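Local coordinates for probable hydrogenase maturation factor HypB (Methanocaldococcus jannaschii, PDB 2HF9), which probably serves nickel insertion into [NiFe] hydrogenases as a metal-binding, dimeric GTPase of low intrinsic activity, at residues A[32-46]-A[116-130]. Residues are numbered along the deposited sequence; the frame is centred on the assembly and turned at random.
With MG (magnesium ion), chain C; GSP (5'-guanosine-diphosphate-monothiophosphate), chain E.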
loop_
_atom_site.group_PDB
_atom_site.type_symbol
_atom_site.label_atom_id
_atom_site.label_comp_id
_atom_site.label_asym_id
_atom_site.label_seq_id
_atom_site.Cartn_x
_atom_site.Cartn_y
_atom_site.Cartn_z
ATOM N N LEU A 32 13.342 -22.673 15.945
ATOM C CA LEU A 32 13.478 -22.012 17.244
ATOM C C LEU A 32 12.117 -21.818 17.914
ATOM O O LEU A 32 11.964 -22.067 19.113
ATOM C CB LEU A 32 14.213 -20.670 17.107
ATOM C CG LEU A 32 14.360 -19.789 18.358
ATOM C CD1 LEU A 32 15.269 -20.426 19.409
ATOM C CD2 LEU A 32 14.859 -18.393 17.988
ATOM N N LEU A 33 11.136 -21.376 17.132
ATOM C CA LEU A 33 9.777 -21.180 17.629
ATOM C C LEU A 33 9.145 -22.499 18.086
ATOM O O LEU A 33 8.569 -22.563 19.177
ATOM C CB LEU A 33 8.907 -20.495 16.569
ATOM C CG LEU A 33 9.283 -19.052 16.204
ATOM C CD1 LEU A 33 8.634 -18.661 14.892
ATOM C CD2 LEU A 33 8.920 -18.062 17.301
ATOM N N ASN A 34 9.276 -23.541 17.260
ATOM C CA ASN A 34 8.756 -24.880 17.582
ATOM C C ASN A 34 9.369 -25.472 18.849
ATOM O O ASN A 34 8.688 -26.144 19.628
ATOM C CB ASN A 34 8.958 -25.845 16.408
ATOM C CG ASN A 34 8.032 -25.551 15.237
ATOM O OD1 ASN A 34 6.947 -24.999 15.408
ATOM N ND2 ASN A 34 8.461 -25.930 14.037
ATOM N N LYS A 35 10.658 -25.202 19.034
ATOM C CA LYS A 35 11.426 -25.628 20.197
ATOM C C LYS A 35 10.830 -25.055 21.480
ATOM O O LYS A 35 10.815 -25.717 22.519
ATOM C CB LYS A 35 12.864 -25.138 20.033
ATOM C CG LYS A 35 13.954 -26.155 20.321
ATOM C CD LYS A 35 15.125 -25.994 19.329
ATOM C CE LYS A 35 15.588 -24.532 19.199
ATOM N NZ LYS A 35 16.160 -24.206 17.845
ATOM N N HIS A 36 10.325 -23.825 21.389
ATOM C CA HIS A 36 9.738 -23.131 22.531
ATOM C C HIS A 36 8.208 -23.101 22.519
ATOM O O HIS A 36 7.595 -22.407 23.332
ATOM C CB HIS A 36 10.307 -21.718 22.640
ATOM C CG HIS A 36 11.780 -21.685 22.898
ATOM N ND1 HIS A 36 12.320 -21.906 24.148
ATOM C CD2 HIS A 36 12.828 -21.471 22.069
ATOM C CE1 HIS A 36 13.636 -21.822 24.078
ATOM N NE2 HIS A 36 13.970 -21.563 22.827
ATOM N N GLY A 37 7.605 -23.849 21.596
ATOM C CA GLY A 37 6.152 -23.998 21.531
ATOM C C GLY A 37 5.439 -22.702 21.196
ATOM O O GLY A 37 4.388 -22.396 21.762
ATOM N N VAL A 38 6.015 -21.946 20.269
ATOM C CA VAL A 38 5.439 -20.671 19.841
ATOM C C VAL A 38 4.854 -20.846 18.448
ATOM O O VAL A 38 5.499 -21.412 17.569
ATOM C CB VAL A 38 6.494 -19.528 19.831
ATOM C CG1 VAL A 38 5.863 -18.195 19.415
ATOM C CG2 VAL A 38 7.159 -19.393 21.187
ATOM N N VAL A 39 3.622 -20.382 18.260
ATOM C CA VAL A 39 3.015 -20.373 16.935
ATOM C C VAL A 39 3.016 -18.933 16.426
ATOM O O VAL A 39 2.476 -18.036 17.080
ATOM C CB VAL A 39 1.590 -20.991 16.929
ATOM C CG1 VAL A 39 1.071 -21.112 15.502
ATOM C CG2 VAL A 39 1.599 -22.369 17.595
ATOM N N ALA A 40 3.649 -18.723 15.273
ATOM C CA ALA A 40 3.865 -17.383 14.730
ATOM C C ALA A 40 3.040 -17.088 13.481
ATOM O O ALA A 40 2.869 -17.950 12.615
ATOM C CB ALA A 40 5.341 -17.155 14.448
ATOM N N PHE A 41 2.559 -15.851 13.397
ATOM C CA PHE A 41 1.698 -15.398 12.310
ATOM C C PHE A 41 2.244 -14.123 11.661
ATOM O O PHE A 41 2.550 -13.143 12.347
ATOM C CB PHE A 41 0.267 -15.161 12.820
ATOM C CG PHE A 41 -0.433 -16.412 13.289
ATOM C CD1 PHE A 41 -0.292 -16.858 14.601
ATOM C CD2 PHE A 41 -1.248 -17.136 12.421
ATOM C CE1 PHE A 41 -0.940 -18.013 15.038
ATOM C CE2 PHE A 41 -1.907 -18.290 12.854
ATOM C CZ PHE A 41 -1.750 -18.726 14.167
ATOM N N ASP A 42 2.360 -14.152 10.336
ATOM C CA ASP A 42 2.812 -13.010 9.546
ATOM C C ASP A 42 1.587 -12.254 9.006
ATOM O O ASP A 42 0.853 -12.772 8.164
ATOM C CB ASP A 42 3.722 -13.511 8.408
ATOM C CG ASP A 42 4.248 -12.394 7.505
ATOM O OD1 ASP A 42 3.970 -11.203 7.737
ATOM O OD2 ASP A 42 4.959 -12.724 6.541
ATOM N N PHE A 43 1.370 -11.043 9.519
ATOM C CA PHE A 43 0.266 -10.188 9.095
ATOM C C PHE A 43 0.745 -9.213 8.029
ATOM O O PHE A 43 1.469 -8.260 8.329
ATOM C CB PHE A 43 -0.314 -9.407 10.281
ATOM C CG PHE A 43 -1.062 -10.257 11.268
ATOM C CD1 PHE A 43 -0.380 -10.966 12.254
ATOM C CD2 PHE A 43 -2.451 -10.324 11.232
ATOM C CE1 PHE A 43 -1.068 -11.750 13.175
ATOM C CE2 PHE A 43 -3.152 -11.102 12.151
ATOM C CZ PHE A 43 -2.456 -11.817 13.126
ATOM N N MET A 44 0.349 -9.481 6.787
ATOM C CA MET A 44 0.655 -8.635 5.642
ATOM C C MET A 44 -0.600 -7.894 5.196
ATOM O O MET A 44 -1.709 -8.259 5.580
ATOM C CB MET A 44 1.173 -9.485 4.471
ATOM C CG MET A 44 2.541 -10.126 4.689
ATOM S SD MET A 44 2.932 -11.320 3.389
ATOM C CE MET A 44 1.895 -12.697 3.884
ATOM N N GLY A 45 -0.421 -6.857 4.384
ATOM C CA GLY A 45 -1.547 -6.153 3.789
ATOM C C GLY A 45 -1.178 -4.845 3.124
ATOM O O GLY A 45 -0.005 -4.453 3.095
ATOM N N ALA A 46 -2.189 -4.169 2.588
ATOM C CA ALA A 46 -2.007 -2.854 1.986
ATOM C C ALA A 46 -1.869 -1.802 3.092
ATOM O O ALA A 46 -1.942 -2.127 4.281
ATOM C CB ALA A 46 -3.173 -2.532 1.071
ATOM N N LEU A 116 10.906 -16.692 24.841
ATOM C CA LEU A 116 10.041 -17.622 24.109
ATOM C C LEU A 116 9.432 -18.730 24.975
ATOM O O LEU A 116 8.489 -19.401 24.551
ATOM C CB LEU A 116 10.782 -18.213 22.904
ATOM C CG LEU A 116 11.360 -17.224 21.882
ATOM C CD1 LEU A 116 12.317 -17.926 20.930
ATOM C CD2 LEU A 116 10.252 -16.510 21.109
ATOM N N ASP A 117 9.966 -18.919 26.181
ATOM C CA ASP A 117 9.379 -19.859 27.141
ATOM C C ASP A 117 8.244 -19.227 27.946
ATOM O O ASP A 117 7.611 -19.889 28.777
ATOM C CB ASP A 117 10.454 -20.430 28.068
ATOM C CG ASP A 117 11.375 -21.400 27.356
ATOM O OD1 ASP A 117 10.887 -22.204 26.528
ATOM O OD2 ASP A 117 12.589 -21.356 27.623
ATOM N N GLU A 118 7.997 -17.944 27.699
ATOM C CA GLU A 118 6.862 -17.248 28.295
ATOM C C GLU A 118 5.935 -16.667 27.225
ATOM O O GLU A 118 5.176 -15.732 27.485
ATOM C CB GLU A 118 7.337 -16.168 29.272
ATOM C CG GLU A 118 7.772 -16.717 30.639
ATOM C CD GLU A 118 6.679 -17.526 31.335
ATOM O OE1 GLU A 118 5.564 -16.990 31.541
ATOM O OE2 GLU A 118 6.937 -18.703 31.677
ATOM N N ILE A 119 6.011 -17.232 26.021
ATOM C CA ILE A 119 5.184 -16.810 24.887
ATOM C C ILE A 119 4.563 -18.043 24.226
ATOM O O ILE A 119 5.228 -19.063 24.059
ATOM C CB ILE A 119 6.013 -15.983 23.840
ATOM C CG1 ILE A 119 6.580 -14.690 24.452
ATOM C CG2 ILE A 119 5.193 -15.663 22.583
ATOM C CD1 ILE A 119 5.543 -13.725 25.047
ATOM N N ASP A 120 3.283 -17.949 23.870
ATOM C CA ASP A 120 2.594 -19.015 23.143
ATOM C C ASP A 120 2.312 -18.623 21.687
ATOM O O ASP A 120 2.416 -19.453 20.778
ATOM C CB ASP A 120 1.286 -19.395 23.854
ATOM C CG ASP A 120 1.499 -19.764 25.317
ATOM O OD1 ASP A 120 2.346 -20.638 25.599
ATOM O OD2 ASP A 120 0.817 -19.179 26.185
ATOM N N LEU A 121 1.940 -17.360 21.485
ATOM C CA LEU A 121 1.606 -16.833 20.163
ATOM C C LEU A 121 2.464 -15.629 19.813
ATOM O O LEU A 121 2.692 -14.757 20.649
ATOM C CB LEU A 121 0.130 -16.420 20.090
ATOM C CG LEU A 121 -0.967 -17.449 20.368
ATOM C CD1 LEU A 121 -2.337 -16.796 20.233
ATOM C CD2 LEU A 121 -0.855 -18.647 19.442
ATOM N N LEU A 122 2.924 -15.585 18.567
ATOM C CA LEU A 122 3.660 -14.436 18.053
ATOM C C LEU A 122 2.939 -13.831 16.853
ATOM O O LEU A 122 2.719 -14.508 15.847
ATOM C CB LEU A 122 5.093 -14.835 17.668
ATOM C CG LEU A 122 5.983 -13.761 17.025
ATOM C CD1 LEU A 122 6.206 -12.570 17.950
ATOM C CD2 LEU A 122 7.317 -14.361 16.593
ATOM N N PHE A 123 2.569 -12.560 16.974
ATOM C CA PHE A 123 1.952 -11.825 15.872
ATOM C C PHE A 123 2.969 -10.843 15.311
ATOM O O PHE A 123 3.443 -9.954 16.022
ATOM C CB PHE A 123 0.698 -11.060 16.326
ATOM C CG PHE A 123 -0.404 -11.931 16.890
ATOM C CD1 PHE A 123 -1.233 -11.435 17.901
ATOM C CD2 PHE A 123 -0.626 -13.222 16.414
ATOM C CE1 PHE A 123 -2.263 -12.211 18.435
ATOM C CE2 PHE A 123 -1.652 -14.015 16.944
ATOM C CZ PHE A 123 -2.473 -13.504 17.960
ATOM N N ILE A 124 3.309 -11.010 14.038
ATOM C CA ILE A 124 4.233 -10.101 13.373
ATOM C C ILE A 124 3.480 -9.216 12.389
ATOM O O ILE A 124 2.873 -9.722 11.441
ATOM C CB ILE A 124 5.347 -10.863 12.611
ATOM C CG1 ILE A 124 6.027 -11.899 13.513
ATOM C CG2 ILE A 124 6.360 -9.877 12.016
ATOM C CD1 ILE A 124 7.128 -12.694 12.815
ATOM N N GLU A 125 3.508 -7.903 12.613
ATOM C CA GLU A 125 2.943 -6.987 11.631
ATOM C C GLU A 125 4.010 -6.567 10.636
ATOM O O GLU A 125 4.931 -5.818 10.968
ATOM C CB GLU A 125 2.289 -5.760 12.267
ATOM C CG GLU A 125 1.587 -4.889 11.231
ATOM C CD GLU A 125 0.704 -3.827 11.834
ATOM O OE1 GLU A 125 0.298 -3.977 13.000
ATOM O OE2 GLU A 125 0.414 -2.826 11.146
ATOM N N ASN A 126 3.872 -7.076 9.416
ATOM C CA ASN A 126 4.780 -6.764 8.330
ATOM C C ASN A 126 4.556 -5.331 7.857
ATOM O O ASN A 126 3.592 -4.677 8.267
ATOM C CB ASN A 126 4.540 -7.742 7.177
ATOM C CG ASN A 126 5.812 -8.119 6.452
ATOM O OD1 ASN A 126 6.657 -7.270 6.152
ATOM N ND2 ASN A 126 5.948 -9.401 6.148
ATOM N N VAL A 127 5.434 -4.836 6.993
ATOM C CA VAL A 127 5.241 -3.496 6.440
ATOM C C VAL A 127 4.055 -3.518 5.461
ATOM O O VAL A 127 3.794 -4.540 4.822
ATOM C CB VAL A 127 6.526 -2.934 5.777
ATOM C CG1 VAL A 127 7.774 -3.279 6.597
ATOM C CG2 VAL A 127 6.668 -3.446 4.377
ATOM N N GLY A 128 3.324 -2.406 5.376
ATOM C CA GLY A 128 2.163 -2.302 4.485
ATOM C C GLY A 128 2.563 -2.187 3.026
ATOM O O GLY A 128 2.991 -1.126 2.576
ATOM N N ASN A 129 2.414 -3.292 2.295
ATOM C CA ASN A 129 2.883 -3.430 0.918
ATOM C C ASN A 129 2.368 -4.764 0.396
ATOM O O ASN A 129 2.512 -5.787 1.071
ATOM C CB ASN A 129 4.423 -3.414 0.871
ATOM C CG ASN A 129 4.984 -3.168 -0.533
ATOM O OD1 ASN A 129 4.733 -3.928 -1.470
ATOM N ND2 ASN A 129 5.774 -2.109 -0.670
ATOM N N LEU A 130 1.771 -4.754 -0.796
ATOM C CA LEU A 130 1.239 -5.979 -1.397
ATOM C C LEU A 130 2.172 -6.632 -2.422
ATOM O O LEU A 130 1.790 -7.604 -3.078
ATOM C CB LEU A 130 -0.138 -5.722 -2.029
ATOM C CG LEU A 130 -1.361 -5.549 -1.124
ATOM C CD1 LEU A 130 -2.593 -5.268 -1.973
ATOM C CD2 LEU A 130 -1.595 -6.772 -0.228
HETATM MG MG MG C . -0.565 -0.970 11.579
HETATM P PG GSP E . -0.578 0.472 8.719
HETATM O O3B GSP E . -2.175 0.299 8.810
HETATM S S1G GSP E . -0.026 -0.038 7.168
HETATM O O2G GSP E . -0.302 1.973 8.923
HETATM O O3G GSP E . 0.082 -0.337 9.848
HETATM P PB GSP E . -2.927 -0.994 9.416
HETATM O O1B GSP E . -3.126 -1.975 8.330
HETATM O O2B GSP E . -2.253 -1.567 10.595
HETATM P PA GSP E . -5.004 0.146 11.108
HETATM O O1A GSP E . -5.260 -0.949 12.073
HETATM O O2A GSP E . -4.154 1.213 11.695
HETATM O O3A GSP E . -4.397 -0.401 9.720
HETATM O "O5'" GSP E . -6.416 0.699 10.591
HETATM C "C5'" GSP E . -6.490 1.727 9.624
HETATM C "C4'" GSP E . -7.778 2.521 9.810
HETATM O "O4'" GSP E . -8.902 1.749 9.423
HETATM C "C3'" GSP E . -8.024 2.943 11.249
HETATM O "O3'" GSP E . -8.562 4.244 11.185
HETATM C "C2'" GSP E . -9.067 1.967 11.750
HETATM O "O2'" GSP E . -9.910 2.538 12.715
HETATM C "C1'" GSP E . -9.841 1.661 10.483
HETATM N N9 GSP E . -10.450 0.325 10.386
HETATM C C8 GSP E . -9.836 -0.900 10.468
HETATM N N7 GSP E . -10.774 -1.851 10.262
HETATM C C5 GSP E . -11.965 -1.252 10.032
HETATM C C6 GSP E . -13.241 -1.746 9.761
HETATM O O6 GSP E . -13.436 -2.958 9.693
HETATM N N1 GSP E . -14.282 -0.858 9.560
HETATM C C2 GSP E . -14.061 0.507 9.636
HETATM N N2 GSP E . -15.066 1.357 9.449
HETATM N N3 GSP E . -12.794 0.994 9.902
HETATM C C4 GSP E . -11.768 0.121 10.094
HETATM O O HOH W 1 2.352 -6.644 3.637
HETATM O O HOH W 2 -1.485 0.792 12.047
#
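Leu116 against His36 and Phe43 against Phe123 bury much of the surface where strands 39-45 and 121-125 pair in parallel at the centre of the P-loop NTPase sheet of this SIMIBI-class GTPase. Backbone bonds run from Val39 N to Asp120 O through to Asn126 N and Phe43 O. Ahead of the strands, a Schellman turn at Gly37 closes helix 18-35 and turns the chain into strand 39-45. There Leu116 packs at about a right angle to both His36 and Leu32: its CB lies 3.5 Å from His36 CB, while its CD1 reaches Leu32 CG at 3.8 Å. The imidazole edge is tied down as well, since His36 ND1 donates an almost straight bond (172°) to Asp117 OD1 at 2.8 Å, the ND1 donor meeting OD1 from above the carboxylate plane. On the sheet face shared with Phe41 and Phe123, Phe43 turns its edge to the face of Phe123 in an offset edge-to-face pair, planes at 84°, with CE1 3.6 Å from Phe123 CD2. With CG anti to its carbonyl carbon (chi1 -70°), the Phe43 ring meets Ile124 O in plane at its edge. Phe41 lies alongside Phe123, and helix 211-224 covers Phe41. On the other face, Asn126 ND2 reaches the syn side of Asp42 OD1 at 3.1 Å. At the nucleotide end, Gly45 fits the start of a Walker A P-loop, and extended Glu125 joins Thr52 and Asp80 around magnesium, its OE2 2.1 Å from the ion and 2.8 Å from O3G of the nucleotide analogue.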